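Local coordinates for protein glucuronoarabinoxylan endo-1,4-beta-xylanase (Clostridium papyrosolvens, PDB 4FMV) that is the family 30 catalytic portion of a larger enzyme and probably cleaves internal beta-1,4 linkages of plant cell-wall xylan, at residues F338-S350 / A361-T373. Sequence-based numbering, arbitrary orientation.
Sequences FNFQNGSASSVVS and AGANIAVTNGSFT
Phe338 and Phe372 face each other in one of two antiparallel strand pairings that join 338-350 to 361-373, at an end of the beta-sandwich side domain that family 30 enzymes carry beside their (beta/alpha)8 barrel. In the first pairing, Phe338 and Phe372 form a hydrogen-bonded pair: Phe338 N gives a bond of 2.9 Å to Phe372 O, and Phe372 N returns one to Phe338 O. Phe340 N continues the ladder to Gly370 O, inside the type I' turn Thr368-Ser371. In the second, part of the hairpin of strands 347-353 and 360-366, Val348 and Ile365 exchange two backbone bonds, the one from Ile365 N to Val348 O nearly straight (2.9 Å, 175°).

Apolar side chains of both pairings meet on the sheet face bearing Phe338 and Phe372. The Phe372 ring is sandwiched: Val348 CG2 sits over the centre of one face, 4.2 Å above the plane, and Phe338 lies against the opposite face. There the two rings are near parallel (21°) but slid apart, with Phe338 CD2 3.4 Å from Phe372 CZ and Phe338 CB making a CH-pi contact. Phe340 CE2 meets the edge of Phe372 in its plane. Phe372 CG stands between its backbone N and carbonyl carbon (chi1 77°), which turns the ring toward these partners. Val367 CG2 bridges Phe340 and Val348, touching the Phe340 ring at its edge and Val348 CG1 at 4.0 Å. Phe384 of strand 380-387 packs on both Phe338 and Phe372, and Ile324 adds to the same core.

On the sheet face bearing Asn339 and Ser371 the contact is polar. Lys337 NZ hydrogen-bonds Ser371 OG, while Asn339 ND2 hydrogen-bonds Asp4 OD2. Ser371 OG lies 2.9 Å from Asn339 OD1 and 3.1 Å from Phe338 O, two acceptors competing for its one proton.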
loop_
_atom_site.group_PDB
_atom_site.type_symbol
_atom_site.label_atom_id
_atom_site.label_comp_id
_atom_site.label_asym_id
_atom_site.label_seq_id
_atom_site.Cartn_x
_atom_site.Cartn_y
_atom_site.Cartn_z
ATOM N N PHE A 338 -9.498 -15.969 -21.863
ATOM C CA PHE A 338 -9.480 -16.305 -20.450
ATOM C C PHE A 338 -10.409 -17.490 -20.184
ATOM O O PHE A 338 -11.506 -17.544 -20.731
ATOM C CB PHE A 338 -9.952 -15.118 -19.616
ATOM C CG PHE A 338 -9.143 -13.862 -19.807
ATOM C CD1 PHE A 338 -8.057 -13.597 -18.994
ATOM C CD2 PHE A 338 -9.501 -12.924 -20.763
ATOM C CE1 PHE A 338 -7.322 -12.425 -19.138
ATOM C CE2 PHE A 338 -8.768 -11.750 -20.922
ATOM C CZ PHE A 338 -7.675 -11.506 -20.108
ATOM N N ASN A 339 -9.966 -18.422 -19.339
ATOM C CA ASN A 339 -10.762 -19.593 -18.959
ATOM C C ASN A 339 -10.908 -19.711 -17.443
ATOM O O ASN A 339 -9.909 -19.799 -16.727
ATOM C CB ASN A 339 -10.108 -20.889 -19.446
ATOM C CG ASN A 339 -9.803 -20.879 -20.920
ATOM O OD1 ASN A 339 -10.523 -20.269 -21.721
ATOM N ND2 ASN A 339 -8.737 -21.580 -21.297
ATOM N N PHE A 340 -12.147 -19.750 -16.961
ATOM C CA PHE A 340 -12.406 -19.990 -15.547
ATOM C C PHE A 340 -12.432 -21.483 -15.261
ATOM O O PHE A 340 -13.035 -22.272 -16.016
ATOM C CB PHE A 340 -13.742 -19.391 -15.140
ATOM C CG PHE A 340 -13.804 -17.886 -15.262
ATOM C CD1 PHE A 340 -13.179 -17.071 -14.319
ATOM C CD2 PHE A 340 -14.525 -17.286 -16.294
ATOM C CE1 PHE A 340 -13.251 -15.688 -14.417
ATOM C CE2 PHE A 340 -14.606 -15.911 -16.397
ATOM C CZ PHE A 340 -13.964 -15.109 -15.458
ATOM N N GLN A 341 -11.769 -21.879 -14.178
ATOM C CA GLN A 341 -11.938 -23.229 -13.688
ATOM C C GLN A 341 -12.301 -23.227 -12.202
ATOM O O GLN A 341 -11.994 -22.279 -11.462
ATOM C CB GLN A 341 -10.741 -24.130 -14.047
ATOM C CG GLN A 341 -9.503 -23.990 -13.201
ATOM C CD GLN A 341 -8.324 -24.769 -13.778
ATOM O OE1 GLN A 341 -8.416 -25.352 -14.864
ATOM N NE2 GLN A 341 -7.214 -24.796 -13.042
ATOM N N ASN A 342 -13.010 -24.268 -11.787
ATOM C CA ASN A 342 -13.529 -24.340 -10.433
ATOM C C ASN A 342 -14.484 -23.200 -10.113
ATOM O O ASN A 342 -14.524 -22.708 -8.988
ATOM C CB ASN A 342 -12.390 -24.395 -9.428
ATOM C CG ASN A 342 -11.654 -25.702 -9.486
ATOM O OD1 ASN A 342 -12.270 -26.756 -9.648
ATOM N ND2 ASN A 342 -10.334 -25.650 -9.371
ATOM N N GLY A 343 -15.246 -22.794 -11.125
ATOM C CA GLY A 343 -16.263 -21.769 -10.993
ATOM C C GLY A 343 -16.451 -21.084 -12.336
ATOM O O GLY A 343 -15.752 -21.407 -13.297
ATOM N N SER A 344 -17.379 -20.135 -12.412
ATOM C CA SER A 344 -17.543 -19.358 -13.631
ATOM C C SER A 344 -18.325 -18.064 -13.419
ATOM O O SER A 344 -18.747 -17.752 -12.302
ATOM C CB SER A 344 -18.222 -20.195 -14.712
ATOM O OG SER A 344 -18.272 -19.480 -15.933
ATOM N N ALA A 345 -18.516 -17.326 -14.510
ATOM C CA ALA A 345 -19.252 -16.076 -14.493
ATOM C C ALA A 345 -20.237 -16.085 -15.644
ATOM O O ALA A 345 -20.003 -16.736 -16.659
ATOM C CB ALA A 345 -18.294 -14.896 -14.612
ATOM N N SER A 346 -21.355 -15.386 -15.481
ATOM C CA SER A 346 -22.361 -15.314 -16.533
ATOM C C SER A 346 -21.856 -14.383 -17.627
ATOM O O SER A 346 -22.064 -14.624 -18.825
ATOM C CB SER A 346 -23.678 -14.797 -15.953
ATOM O OG SER A 346 -23.457 -14.232 -14.666
ATOM N N SER A 347 -21.178 -13.322 -17.188
ATOM C CA SER A 347 -20.597 -12.335 -18.083
ATOM C C SER A 347 -19.662 -11.434 -17.273
ATOM O O SER A 347 -19.539 -11.588 -16.054
ATOM C CB SER A 347 -21.697 -11.483 -18.704
ATOM O OG SER A 347 -22.410 -10.816 -17.677
ATOM N N VAL A 348 -19.012 -10.492 -17.946
ATOM C CA VAL A 348 -18.158 -9.536 -17.253
ATOM C C VAL A 348 -18.269 -8.152 -17.902
ATOM O O VAL A 348 -18.644 -8.031 -19.067
ATOM C CB VAL A 348 -16.662 -9.961 -17.277
ATOM C CG1 VAL A 348 -16.474 -11.416 -16.772
ATOM C CG2 VAL A 348 -16.090 -9.785 -18.673
ATOM N N VAL A 349 -17.923 -7.122 -17.138
ATOM C CA VAL A 349 -17.830 -5.776 -17.656
ATOM C C VAL A 349 -16.375 -5.387 -17.480
ATOM O O VAL A 349 -15.657 -6.012 -16.711
ATOM C CB VAL A 349 -18.782 -4.799 -16.922
ATOM C CG1 VAL A 349 -20.210 -5.330 -16.960
ATOM C CG2 VAL A 349 -18.330 -4.553 -15.465
ATOM N N SER A 350 -15.915 -4.404 -18.239
ATOM C CA SER A 350 -14.515 -4.041 -18.214
ATOM C C SER A 350 -14.350 -2.551 -17.990
ATOM O O SER A 350 -15.262 -1.764 -18.236
ATOM C CB SER A 350 -13.850 -4.427 -19.523
ATOM O OG SER A 350 -14.338 -3.630 -20.576
ATOM N N ALA A 361 -15.517 2.827 -18.847
ATOM C CA ALA A 361 -16.321 1.622 -19.010
ATOM C C ALA A 361 -15.931 0.962 -20.308
ATOM O O ALA A 361 -15.719 1.633 -21.309
ATOM C CB ALA A 361 -17.806 1.954 -19.016
ATOM N N GLY A 362 -15.795 -0.352 -20.287
ATOM C CA GLY A 362 -15.402 -1.071 -21.480
ATOM C C GLY A 362 -16.535 -1.880 -22.065
ATOM O O GLY A 362 -17.711 -1.650 -21.759
ATOM N N ALA A 363 -16.167 -2.850 -22.895
ATOM C CA ALA A 363 -17.144 -3.698 -23.564
ATOM C C ALA A 363 -17.687 -4.737 -22.596
ATOM O O ALA A 363 -16.910 -5.420 -21.935
ATOM C CB ALA A 363 -16.497 -4.386 -24.766
ATOM N N ASN A 364 -19.009 -4.846 -22.494
ATOM C CA ASN A 364 -19.613 -5.979 -21.790
ATOM C C ASN A 364 -19.383 -7.250 -22.593
ATOM O O ASN A 364 -19.651 -7.273 -23.794
ATOM C CB ASN A 364 -21.111 -5.776 -21.594
ATOM C CG ASN A 364 -21.426 -4.537 -20.798
ATOM O OD1 ASN A 364 -20.616 -4.092 -19.988
ATOM N ND2 ASN A 364 -22.610 -3.969 -21.020
ATOM N N ILE A 365 -18.891 -8.300 -21.938
ATOM C CA ILE A 365 -18.497 -9.517 -22.649
ATOM C C ILE A 365 -19.201 -10.758 -22.095
ATOM O O ILE A 365 -19.177 -11.005 -20.889
ATOM C CB ILE A 365 -16.960 -9.738 -22.600
ATOM C CG1 ILE A 365 -16.206 -8.430 -22.868
ATOM C CG2 ILE A 365 -16.518 -10.827 -23.596
ATOM C CD1 ILE A 365 -14.691 -8.561 -22.702
ATOM N N ALA A 366 -19.825 -11.535 -22.983
ATOM C CA ALA A 366 -20.470 -12.783 -22.580
ATOM C C ALA A 366 -19.427 -13.839 -22.218
ATOM O O ALA A 366 -18.412 -13.978 -22.899
ATOM C CB ALA A 366 -21.368 -13.297 -23.685
ATOM N N VAL A 367 -19.679 -14.578 -21.143
ATOM C CA VAL A 367 -18.848 -15.725 -20.805
ATOM C C VAL A 367 -19.542 -17.032 -21.212
ATOM O O VAL A 367 -20.611 -17.375 -20.717
ATOM C CB VAL A 367 -18.429 -15.731 -19.312
ATOM C CG1 VAL A 367 -17.791 -17.060 -18.931
ATOM C CG2 VAL A 367 -17.463 -14.593 -19.032
ATOM N N THR A 368 -18.921 -17.743 -22.141
ATOM C CA THR A 368 -19.463 -18.985 -22.659
ATOM C C THR A 368 -18.590 -20.182 -22.273
ATOM O O THR A 368 -17.369 -20.165 -22.449
ATOM C CB THR A 368 -19.577 -18.892 -24.173
ATOM O OG1 THR A 368 -20.484 -17.832 -24.500
ATOM C CG2 THR A 368 -20.067 -20.206 -24.762
ATOM N N ASN A 369 -19.218 -21.217 -21.729
ATOM C CA ASN A 369 -18.492 -22.415 -21.328
ATOM C C ASN A 369 -17.283 -22.083 -20.449
ATOM O O ASN A 369 -16.217 -22.689 -20.581
ATOM C CB ASN A 369 -18.042 -23.193 -22.569
ATOM C CG ASN A 369 -17.925 -24.688 -22.316
ATOM O OD1 ASN A 369 -18.818 -25.302 -21.719
ATOM N ND2 ASN A 369 -16.821 -25.282 -22.769
ATOM N N GLY A 370 -17.445 -21.105 -19.563
ATOM C CA GLY A 370 -16.370 -20.714 -18.669
ATOM C C GLY A 370 -15.278 -19.896 -19.341
ATOM O O GLY A 370 -14.227 -19.678 -18.748
ATOM N N SER A 371 -15.528 -19.431 -20.565
ATOM C CA SER A 371 -14.504 -18.739 -21.351
ATOM C C SER A 371 -14.958 -17.408 -21.956
ATOM O O SER A 371 -16.107 -17.272 -22.380
ATOM C CB SER A 371 -14.015 -19.648 -22.474
ATOM O OG SER A 371 -12.850 -19.111 -23.073
ATOM N N PHE A 372 -14.055 -16.429 -22.010
ATOM C CA PHE A 372 -14.319 -15.214 -22.790
ATOM C C PHE A 372 -13.035 -14.661 -23.376
ATOM O O PHE A 372 -11.966 -14.809 -22.786
ATOM C CB PHE A 372 -15.030 -14.142 -21.951
ATOM C CG PHE A 372 -14.123 -13.408 -21.000
ATOM C CD1 PHE A 372 -13.893 -13.898 -19.725
ATOM C CD2 PHE A 372 -13.508 -12.221 -21.382
ATOM C CE1 PHE A 372 -13.064 -13.230 -18.851
ATOM C CE2 PHE A 372 -12.667 -11.545 -20.507
ATOM C CZ PHE A 372 -12.449 -12.046 -19.240
ATOM N N THR A 373 -13.141 -14.018 -24.535
ATOM C CA THR A 373 -11.984 -13.396 -25.168
ATOM C C THR A 373 -12.148 -11.876 -25.225
ATOM O O THR A 373 -13.240 -11.357 -25.467
ATOM C CB THR A 373 -11.724 -13.966 -26.584
ATOM O OG1 THR A 373 -11.558 -15.388 -26.505
ATOM C CG2 THR A 373 -10.467 -13.341 -27.208
#